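Side-chain contacts in pyridoxamine 5-phosphate-dependent dehydrase (PDB 3B8X), which catalyses the pyridoxal-phosphate-dependent removal of the C3'-hydroxyl from GDP-4-keto-6-deoxy-D-mannose, a step in the biosynthesis of L-colitose for the bacterial O-antigen: residues D284-H289 with F306-K311; I66-F71 with Y208-C213; Q22-S27 with P253-G258. The protein carries 1 engineered substitution. One frame throughout, in Å; residues are numbered along the deposited sequence.

Contact 1: residues D284-H289 with F306-K311; sequences DKFKDH and FSFIIK
Phe286 and Phe308 both carry CG beside the backbone N and opposite the carbonyl carbon (chi1 -77° and -71°), which brings the two side chains together between helix 255-286 and strand 305-310, where they cross at about a right angle. The leading rim of Phe308, its CE2 and CZ, settles over one face of the Phe286 ring: CZ lies 3.7 Å above that ring plane, offset toward the rim, and Phe308 CE2 comes within 3.6 Å of Phe286 CD2. The rings meet obliquely, with planes at 52° and centroids 5.0 Å apart. Phe282 meets both rings from one turn earlier in the helix, while Leu385 of helix 379-388 touches them as well, so the pair belongs to a small aromatic and aliphatic core. Here the long helix 255-286 packs against the four-stranded antiparallel sheet of the C-terminal part of this aminotransferase-fold chain, through strand 305-310. A type I turn from Phe286 to His289 is closed by the bond from His289 N to Phe286 O (3.1 Å). The imidazole of His289 is buried and held at both nitrogens, NE2 by Leu389 O and ND1 by Tyr291 N. At the outer margin Lys311 reaches back toward the turn, but its NZ is modelled implausibly close to His289 O, so its position is doubtful and a water link from it to Lys287 O is tentative. Lys287, poorly ordered, is modelled in a salt bridge from NZ to Asp284 OD1 (2.7 Å).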
loop_
_atom_site.group_PDB
_atom_site.type_symbol
_atom_site.label_atom_id
_atom_site.label_comp_id
_atom_site.label_asym_id
_atom_site.label_seq_id
_atom_site.Cartn_x
_atom_site.Cartn_y
_atom_site.Cartn_z
ATOM N N ASP B 284 -24.461 29.703 -11.096
ATOM C CA ASP B 284 -25.510 30.642 -11.439
ATOM C C ASP B 284 -26.496 30.683 -10.277
ATOM O O ASP B 284 -27.025 31.728 -9.892
ATOM C CB ASP B 284 -26.205 30.205 -12.719
ATOM C CG ASP B 284 -27.573 30.815 -12.870
ATOM O OD1 ASP B 284 -27.677 32.062 -12.784
ATOM O OD2 ASP B 284 -28.549 30.058 -13.061
ATOM N N LYS B 285 -26.714 29.539 -9.656
ATOM C CA LYS B 285 -27.638 29.534 -8.538
ATOM C C LYS B 285 -27.178 30.110 -7.186
ATOM O O LYS B 285 -28.008 30.505 -6.347
ATOM C CB LYS B 285 -28.151 28.111 -8.340
ATOM C CG LYS B 285 -29.099 27.709 -9.407
ATOM C CD LYS B 285 -30.399 27.443 -8.707
ATOM C CE LYS B 285 -31.528 28.230 -9.301
ATOM N NZ LYS B 285 -32.753 27.778 -8.597
ATOM N N PHE B 286 -25.873 30.052 -6.931
ATOM C CA PHE B 286 -25.326 30.513 -5.668
ATOM C C PHE B 286 -24.443 31.750 -5.818
ATOM O O PHE B 286 -23.763 32.147 -4.865
ATOM C CB PHE B 286 -24.495 29.375 -5.060
ATOM C CG PHE B 286 -25.326 28.289 -4.432
ATOM C CD1 PHE B 286 -25.773 27.225 -5.195
ATOM C CD2 PHE B 286 -25.687 28.355 -3.093
ATOM C CE1 PHE B 286 -26.532 26.229 -4.619
ATOM C CE2 PHE B 286 -26.486 27.368 -2.521
ATOM C CZ PHE B 286 -26.895 26.308 -3.286
ATOM N N LYS B 287 -24.410 32.335 -7.011
ATOM C CA LYS B 287 -23.499 33.458 -7.217
ATOM C C LYS B 287 -23.601 34.665 -6.290
ATOM O O LYS B 287 -22.575 35.215 -5.854
ATOM C CB LYS B 287 -23.182 33.767 -8.687
ATOM C CG LYS B 287 -24.173 34.677 -9.374
ATOM C CD LYS B 287 -24.955 33.916 -10.448
ATOM C CE LYS B 287 -25.981 34.809 -11.151
ATOM N NZ LYS B 287 -27.380 34.256 -11.259
ATOM N N ASP B 288 -24.826 35.039 -5.928
ATOM C CA ASP B 288 -24.974 36.151 -5.005
ATOM C C ASP B 288 -25.513 35.652 -3.682
ATOM O O ASP B 288 -26.369 36.272 -3.061
ATOM C CB ASP B 288 -25.896 37.214 -5.586
ATOM C CG ASP B 288 -25.223 38.030 -6.661
ATOM O OD1 ASP B 288 -24.234 38.733 -6.335
ATOM O OD2 ASP B 288 -25.687 37.938 -7.825
ATOM N N HIS B 289 -25.034 34.510 -3.247
ATOM C CA HIS B 289 -25.578 34.003 -2.028
ATOM C C HIS B 289 -25.295 35.003 -0.929
ATOM O O HIS B 289 -24.203 35.606 -0.886
ATOM C CB HIS B 289 -25.039 32.612 -1.720
ATOM C CG HIS B 289 -25.894 31.850 -0.760
ATOM N ND1 HIS B 289 -25.882 32.106 0.590
ATOM C CD2 HIS B 289 -26.836 30.901 -0.960
ATOM C CE1 HIS B 289 -26.744 31.305 1.188
ATOM N NE2 HIS B 289 -27.341 30.570 0.271
ATOM N N PHE B 306 -18.702 20.680 -4.636
ATOM C CA PHE B 306 -19.099 22.077 -4.502
ATOM C C PHE B 306 -18.871 22.611 -3.097
ATOM O O PHE B 306 -19.652 22.314 -2.168
ATOM C CB PHE B 306 -20.596 22.141 -4.827
ATOM C CG PHE B 306 -20.892 21.843 -6.256
ATOM C CD1 PHE B 306 -21.870 20.914 -6.608
ATOM C CD2 PHE B 306 -20.135 22.463 -7.254
ATOM C CE1 PHE B 306 -22.174 20.692 -7.951
ATOM C CE2 PHE B 306 -20.395 22.236 -8.609
ATOM C CZ PHE B 306 -21.392 21.306 -8.941
ATOM N N SER B 307 -17.853 23.461 -2.945
ATOM C CA SER B 307 -17.527 23.997 -1.638
ATOM C C SER B 307 -18.343 25.244 -1.319
ATOM O O SER B 307 -18.792 25.957 -2.216
ATOM C CB SER B 307 -16.049 24.409 -1.617
ATOM O OG SER B 307 -15.841 25.492 -2.515
ATOM N N PHE B 308 -18.482 25.484 -0.014
ATOM C CA PHE B 308 -19.108 26.688 0.535
ATOM C C PHE B 308 -18.263 27.160 1.696
ATOM O O PHE B 308 -17.637 26.353 2.389
ATOM C CB PHE B 308 -20.453 26.377 1.150
ATOM C CG PHE B 308 -21.497 26.050 0.159
ATOM C CD1 PHE B 308 -22.111 24.820 0.203
ATOM C CD2 PHE B 308 -21.850 26.961 -0.825
ATOM C CE1 PHE B 308 -23.092 24.491 -0.691
ATOM C CE2 PHE B 308 -22.824 26.620 -1.757
ATOM C CZ PHE B 308 -23.441 25.375 -1.682
ATOM N N ILE B 309 -18.227 28.478 1.871
ATOM C CA ILE B 309 -17.534 29.102 2.982
ATOM C C ILE B 309 -18.451 30.231 3.462
ATOM O O ILE B 309 -18.914 31.077 2.684
ATOM C CB ILE B 309 -16.093 29.590 2.636
ATOM C CG1 ILE B 309 -15.146 28.399 2.658
ATOM C CG2 ILE B 309 -15.549 30.477 3.779
ATOM C CD1 ILE B 309 -13.955 28.578 1.801
ATOM N N ILE B 310 -18.770 30.169 4.747
ATOM C CA ILE B 310 -19.647 31.124 5.377
ATOM C C ILE B 310 -18.940 32.457 5.413
ATOM O O ILE B 310 -17.782 32.565 5.828
ATOM C CB ILE B 310 -19.988 30.667 6.804
ATOM C CG1 ILE B 310 -20.705 29.316 6.780
ATOM C CG2 ILE B 310 -20.811 31.705 7.575
ATOM C CD1 ILE B 310 -21.112 28.782 8.180
ATOM N N LYS B 311 -19.650 33.467 4.932
ATOM C CA LYS B 311 -19.163 34.837 4.900
ATOM C C LYS B 311 -19.014 35.391 6.326
ATOM O O LYS B 311 -19.913 35.262 7.187
ATOM C CB LYS B 311 -20.155 35.703 4.126
ATOM C CG LYS B 311 -20.135 35.475 2.621
ATOM C CD LYS B 311 -21.270 36.218 1.925
ATOM C CE LYS B 311 -20.923 36.539 0.475
ATOM N NZ LYS B 311 -22.065 36.234 -0.416
HETATM O O HOH W 1 -21.283 36.025 -3.082
#

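Contact 2: residues I66-F71 with Y208-C213; sequences IAALFF and YHILLC
Ile210 meets Ala68 and Phe71 with two different branches, and the neighbouring Leu211 adds a third methyl to the same apolar seam. Its CG2, set anti to the backbone N (CG1 lies beside that N, chi1 -75°), presses on the methyl of Ala68, CG2 to CB 3.6 Å. The same CG2 lies at the edge of the Phe71 ring, near its plane, and is 4.1 Å from Phe71 CB. The other branch runs out through CG1 to CD1, which rests on the main chain of Phe71, 3.6 Å from its O; this is carbon against carbonyl oxygen, with no hydrogen bond across the interface. Phe71 ends a type I turn begun at Ala68, closed by Phe71 N to Ala68 O (3.0 Å); its side chain also touches Pro247, and its ring stands edge-to-face with Tyr349 of the second subunit. One residue on from Ile210, the Leu211 side chain starts off to the flank, but its end swings in, bringing CD2 to 4.1 Å from Ala68 CB. The small alanine thus receives methyls from two successive residues of the other helix, and its CA comes within 6.1 Å of Ile210 CA. The contact joins the C-terminal part of helix 58-68, with the turn Ala68 to Phe71, to helix 205-214, where Leu211 also packs on Val53 of strand 51-55, an outer strand of the large mixed sheet of the PLP-dependent aminotransferase fold.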
loop_
_atom_site.group_PDB
_atom_site.type_symbol
_atom_site.label_atom_id
_atom_site.label_comp_id
_atom_site.label_asym_id
_atom_site.label_seq_id
_atom_site.Cartn_x
_atom_site.Cartn_y
_atom_site.Cartn_z
ATOM N N ILE B 66 7.057 10.595 -3.677
ATOM C CA ILE B 66 8.116 11.075 -2.756
ATOM C C ILE B 66 9.319 10.121 -2.677
ATOM O O ILE B 66 10.485 10.500 -2.727
ATOM C CB ILE B 66 7.529 11.281 -1.319
ATOM C CG1 ILE B 66 6.377 12.267 -1.392
ATOM C CG2 ILE B 66 8.598 11.759 -0.355
ATOM C CD1 ILE B 66 6.765 13.565 -2.120
ATOM N N ALA B 67 9.041 8.850 -2.488
ATOM C CA ALA B 67 10.122 7.888 -2.372
ATOM C C ALA B 67 11.061 7.877 -3.568
ATOM O O ALA B 67 12.290 7.792 -3.446
ATOM C CB ALA B 67 9.529 6.535 -2.182
ATOM N N ALA B 68 10.488 7.859 -4.758
ATOM C CA ALA B 68 11.341 7.810 -5.930
ATOM C C ALA B 68 12.432 8.875 -5.958
ATOM O O ALA B 68 13.495 8.625 -6.484
ATOM C CB ALA B 68 10.502 7.900 -7.169
ATOM N N LEU B 69 12.148 10.066 -5.437
ATOM C CA LEU B 69 13.103 11.156 -5.450
ATOM C C LEU B 69 14.355 10.900 -4.622
ATOM O O LEU B 69 15.357 11.589 -4.756
ATOM C CB LEU B 69 12.443 12.458 -5.009
ATOM C CG LEU B 69 11.293 12.893 -5.912
ATOM C CD1 LEU B 69 10.432 14.004 -5.292
ATOM C CD2 LEU B 69 11.809 13.258 -7.282
ATOM N N PHE B 70 14.307 9.869 -3.795
ATOM C CA PHE B 70 15.439 9.537 -2.951
ATOM C C PHE B 70 16.318 8.530 -3.657
ATOM O O PHE B 70 17.433 8.248 -3.228
ATOM C CB PHE B 70 14.949 8.958 -1.618
ATOM C CG PHE B 70 14.359 9.983 -0.690
ATOM C CD1 PHE B 70 13.142 10.596 -0.995
ATOM C CD2 PHE B 70 15.021 10.332 0.498
ATOM C CE1 PHE B 70 12.633 11.586 -0.181
ATOM C CE2 PHE B 70 14.542 11.348 1.311
ATOM C CZ PHE B 70 13.314 11.945 1.010
ATOM N N PHE B 71 15.778 7.967 -4.728
ATOM C CA PHE B 71 16.365 6.823 -5.416
ATOM C C PHE B 71 16.940 7.135 -6.764
ATOM O O PHE B 71 17.459 6.255 -7.439
ATOM C CB PHE B 71 15.378 5.623 -5.471
ATOM C CG PHE B 71 14.848 5.218 -4.118
ATOM C CD1 PHE B 71 13.500 5.051 -3.900
ATOM C CD2 PHE B 71 15.702 5.053 -3.040
ATOM C CE1 PHE B 71 13.044 4.709 -2.637
ATOM C CE2 PHE B 71 15.246 4.754 -1.771
ATOM C CZ PHE B 71 13.913 4.576 -1.566
ATOM N N TYR B 208 10.237 6.953 -13.996
ATOM C CA TYR B 208 9.364 5.879 -14.491
ATOM C C TYR B 208 9.922 4.505 -14.099
ATOM O O TYR B 208 9.279 3.691 -13.450
ATOM C CB TYR B 208 9.338 5.950 -16.013
ATOM C CG TYR B 208 8.497 4.863 -16.630
ATOM C CD1 TYR B 208 7.254 4.541 -16.085
ATOM C CD2 TYR B 208 8.921 4.146 -17.748
ATOM C CE1 TYR B 208 6.435 3.542 -16.615
ATOM C CE2 TYR B 208 8.114 3.111 -18.279
ATOM C CZ TYR B 208 6.867 2.841 -17.730
ATOM O OH TYR B 208 6.034 1.882 -18.256
ATOM N N HIS B 209 11.166 4.237 -14.451
ATOM C CA HIS B 209 11.751 2.972 -14.050
ATOM C C HIS B 209 11.838 2.831 -12.529
ATOM O O HIS B 209 11.560 1.753 -11.998
ATOM C CB HIS B 209 13.124 2.801 -14.739
ATOM C CG HIS B 209 13.000 2.604 -16.220
ATOM N ND1 HIS B 209 14.080 2.603 -17.084
ATOM C CD2 HIS B 209 11.900 2.415 -16.988
ATOM C CE1 HIS B 209 13.645 2.400 -18.316
ATOM N NE2 HIS B 209 12.326 2.294 -18.286
ATOM N N ILE B 210 12.175 3.908 -11.815
ATOM C CA ILE B 210 12.276 3.793 -10.357
ATOM C C ILE B 210 10.908 3.423 -9.818
ATOM O O ILE B 210 10.770 2.617 -8.896
ATOM C CB ILE B 210 12.709 5.107 -9.680
ATOM C CG1 ILE B 210 14.220 5.373 -9.882
ATOM C CG2 ILE B 210 12.444 5.015 -8.204
ATOM C CD1 ILE B 210 14.691 6.869 -9.699
ATOM N N LEU B 211 9.894 4.001 -10.415
ATOM C CA LEU B 211 8.527 3.729 -9.965
ATOM C C LEU B 211 8.185 2.256 -10.188
ATOM O O LEU B 211 7.631 1.592 -9.306
ATOM C CB LEU B 211 7.496 4.633 -10.667
ATOM C CG LEU B 211 7.644 6.102 -10.218
ATOM C CD1 LEU B 211 6.945 7.085 -11.154
ATOM C CD2 LEU B 211 7.117 6.321 -8.766
ATOM N N LEU B 212 8.529 1.742 -11.366
ATOM C CA LEU B 212 8.236 0.345 -11.702
ATOM C C LEU B 212 8.895 -0.633 -10.749
ATOM O O LEU B 212 8.350 -1.714 -10.466
ATOM C CB LEU B 212 8.691 0.024 -13.110
ATOM C CG LEU B 212 7.921 0.751 -14.224
ATOM C CD1 LEU B 212 8.641 0.452 -15.519
ATOM C CD2 LEU B 212 6.484 0.279 -14.279
ATOM N N CYS B 213 10.077 -0.262 -10.269
ATOM C CA CYS B 213 10.799 -1.101 -9.312
ATOM C C CYS B 213 10.204 -1.061 -7.898
ATOM O O CYS B 213 9.986 -2.093 -7.270
ATOM C CB CYS B 213 12.254 -0.612 -9.263
ATOM S SG CYS B 213 13.337 -1.436 -8.039
#

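Contact 3: residues Q22-S27 with P253-G258; sequences QSVLDS and PLEMSG
Val24 and Leu25 of helix 15-27 face Glu255 and Met256 in the first turn of helix 255-286. Gln22 begins the segment with a bond along its own helix: its NE2 donates to Asp26 OD1 (2.6 Å, N-H...O 148°). Asp26 OD1 lies in the amide plane of Gln22, whereas NE2 approaches from above the carboxylate plane. Next, Val24 points toward the other helix and splits its methyls between two neighbours. CG1, anti to the backbone N (chi1 178°), lies against Met256 CG at 3.9 Å and also 4.1 Å from Glu255 CG, whereas CG2 sits over the main chain, 4.0 Å from Glu255 O. The two helices come together at this point, with CA atoms 6.1 Å apart at Val24 and Met256. In this homodimer the seam lies at the subunit interface: Met256 also packs on Met256 of the second subunit, and Leu25 on Ile21 of the second subunit. Leu25 leaves its helix to one flank, but its end returns, and CD2 touches the terminal methyl of Met256, CE, at 3.7 Å, which the extended methionine chain carries out past CG. The side chain of Glu255 meets Val24 through CB and CG. A bend at chi2 (80°) turns its buried carboxylate away to backbone amides, OE1 taking Gly33 N and Val36 N and OE2 Tyr35 N, thus holding backbone N-H groups at the start of helix 34-47. Finally Ser27 OG donates to Val24 O at 2.6 Å and is also hydrogen-bonded with Met29 N.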
loop_
_atom_site.group_PDB
_atom_site.type_symbol
_atom_site.label_atom_id
_atom_site.label_comp_id
_atom_site.label_asym_id
_atom_site.label_seq_id
_atom_site.Cartn_x
_atom_site.Cartn_y
_atom_site.Cartn_z
ATOM N N GLN B 22 -15.651 -9.322 -15.928
ATOM C CA GLN B 22 -15.906 -10.661 -16.421
ATOM C C GLN B 22 -14.726 -11.165 -17.236
ATOM O O GLN B 22 -14.338 -12.340 -17.162
ATOM C CB GLN B 22 -17.174 -10.674 -17.286
ATOM C CG GLN B 22 -17.645 -12.088 -17.554
ATOM C CD GLN B 22 -17.762 -12.948 -16.279
ATOM O OE1 GLN B 22 -18.484 -12.603 -15.335
ATOM N NE2 GLN B 22 -17.075 -14.089 -16.269
ATOM N N SER B 23 -14.189 -10.287 -18.072
ATOM C CA SER B 23 -13.046 -10.638 -18.882
ATOM C C SER B 23 -11.838 -11.006 -18.036
ATOM O O SER B 23 -11.104 -11.925 -18.395
ATOM C CB SER B 23 -12.715 -9.535 -19.889
ATOM O OG SER B 23 -13.755 -8.573 -19.914
ATOM N N VAL B 24 -11.613 -10.320 -16.913
ATOM C CA VAL B 24 -10.498 -10.728 -16.058
ATOM C C VAL B 24 -10.822 -12.094 -15.416
ATOM O O VAL B 24 -10.008 -13.009 -15.365
ATOM C CB VAL B 24 -10.206 -9.694 -14.967
ATOM C CG1 VAL B 24 -9.053 -10.172 -14.024
ATOM C CG2 VAL B 24 -9.895 -8.394 -15.602
ATOM N N LEU B 25 -12.045 -12.225 -14.933
ATOM C CA LEU B 25 -12.472 -13.466 -14.322
ATOM C C LEU B 25 -12.295 -14.599 -15.310
ATOM O O LEU B 25 -11.717 -15.609 -14.990
ATOM C CB LEU B 25 -13.952 -13.333 -13.945
ATOM C CG LEU B 25 -14.197 -12.388 -12.778
ATOM C CD1 LEU B 25 -15.654 -12.110 -12.637
ATOM C CD2 LEU B 25 -13.654 -13.006 -11.471
ATOM N N ASP B 26 -12.805 -14.449 -16.521
ATOM C CA ASP B 26 -12.666 -15.539 -17.483
ATOM C C ASP B 26 -11.207 -15.887 -17.684
ATOM O O ASP B 26 -10.878 -17.047 -17.824
ATOM C CB ASP B 26 -13.263 -15.157 -18.827
ATOM C CG ASP B 26 -14.764 -14.983 -18.762
ATOM O OD1 ASP B 26 -15.362 -15.420 -17.750
ATOM O OD2 ASP B 26 -15.349 -14.402 -19.712
ATOM N N SER B 27 -10.326 -14.895 -17.701
ATOM C CA SER B 27 -8.903 -15.153 -17.937
ATOM C C SER B 27 -8.161 -15.905 -16.827
ATOM O O SER B 27 -7.111 -16.497 -17.042
ATOM C CB SER B 27 -8.165 -13.835 -18.212
ATOM O OG SER B 27 -7.947 -13.134 -16.993
ATOM N N PRO B 253 -1.688 -2.640 -8.167
ATOM C CA PRO B 253 -3.144 -2.593 -8.210
ATOM C C PRO B 253 -3.542 -3.975 -8.691
ATOM O O PRO B 253 -2.701 -4.734 -9.168
ATOM C CB PRO B 253 -3.455 -1.612 -9.377
ATOM C CG PRO B 253 -2.189 -1.586 -10.249
ATOM C CD PRO B 253 -1.065 -2.211 -9.441
ATOM N N LEU B 254 -4.841 -4.256 -8.686
ATOM C CA LEU B 254 -5.335 -5.552 -9.167
ATOM C C LEU B 254 -5.576 -5.501 -10.668
ATOM O O LEU B 254 -5.874 -4.438 -11.213
ATOM C CB LEU B 254 -6.632 -5.908 -8.463
ATOM C CG LEU B 254 -6.393 -6.243 -6.983
ATOM C CD1 LEU B 254 -7.701 -6.505 -6.295
ATOM C CD2 LEU B 254 -5.442 -7.403 -6.861
ATOM N N GLU B 255 -5.512 -6.651 -11.340
ATOM C CA GLU B 255 -5.801 -6.647 -12.774
ATOM C C GLU B 255 -7.230 -6.126 -13.097
ATOM O O GLU B 255 -7.495 -5.491 -14.130
ATOM C CB GLU B 255 -5.584 -8.044 -13.332
ATOM C CG GLU B 255 -5.692 -8.044 -14.794
ATOM C CD GLU B 255 -4.448 -7.568 -15.548
ATOM O OE1 GLU B 255 -3.713 -6.619 -15.149
ATOM O OE2 GLU B 255 -4.226 -8.137 -16.630
ATOM N N MET B 256 -8.169 -6.389 -12.186
ATOM C CA MET B 256 -9.527 -5.938 -12.365
ATOM C C MET B 256 -9.581 -4.421 -12.387
ATOM O O MET B 256 -10.364 -3.840 -13.151
ATOM C CB MET B 256 -10.398 -6.440 -11.215
ATOM C CG MET B 256 -10.932 -7.836 -11.456
ATOM S SD MET B 256 -11.795 -8.160 -9.929
ATOM C CE MET B 256 -12.270 -9.870 -10.044
ATOM N N SER B 257 -8.793 -3.789 -11.520
ATOM C CA SER B 257 -8.816 -2.338 -11.468
ATOM C C SER B 257 -8.368 -1.722 -12.792
ATOM O O SER B 257 -8.886 -0.703 -13.220
ATOM C CB SER B 257 -8.001 -1.797 -10.321
ATOM O OG SER B 257 -8.700 -2.031 -9.112
ATOM N N GLY B 258 -7.371 -2.325 -13.412
ATOM C CA GLY B 258 -6.857 -1.838 -14.686
ATOM C C GLY B 258 -7.930 -2.052 -15.774
ATOM O O GLY B 258 -8.169 -1.180 -16.586
#

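Contacts 1 and 3 use the two ends of the same helix, 255-286, with centres 42 Å apart: its start packs on helix 15-27, its end on the small antiparallel sheet. Contact 2 involves different helices, beside the edge of the large mixed sheet, and its nearest atoms lie about 9 Å from those of contact 3. Contacts 2 and 3 both reach the second subunit, whereas contact 1 does not. All three have mainly buried touching residues, but only contact 1 runs out to a partly exposed lysine. The chemistry differs too: two phenylalanine rings in contact 1, methyls against an alanine and a phenylalanine in contact 2, and valine and leucine on a methionine in contact 3.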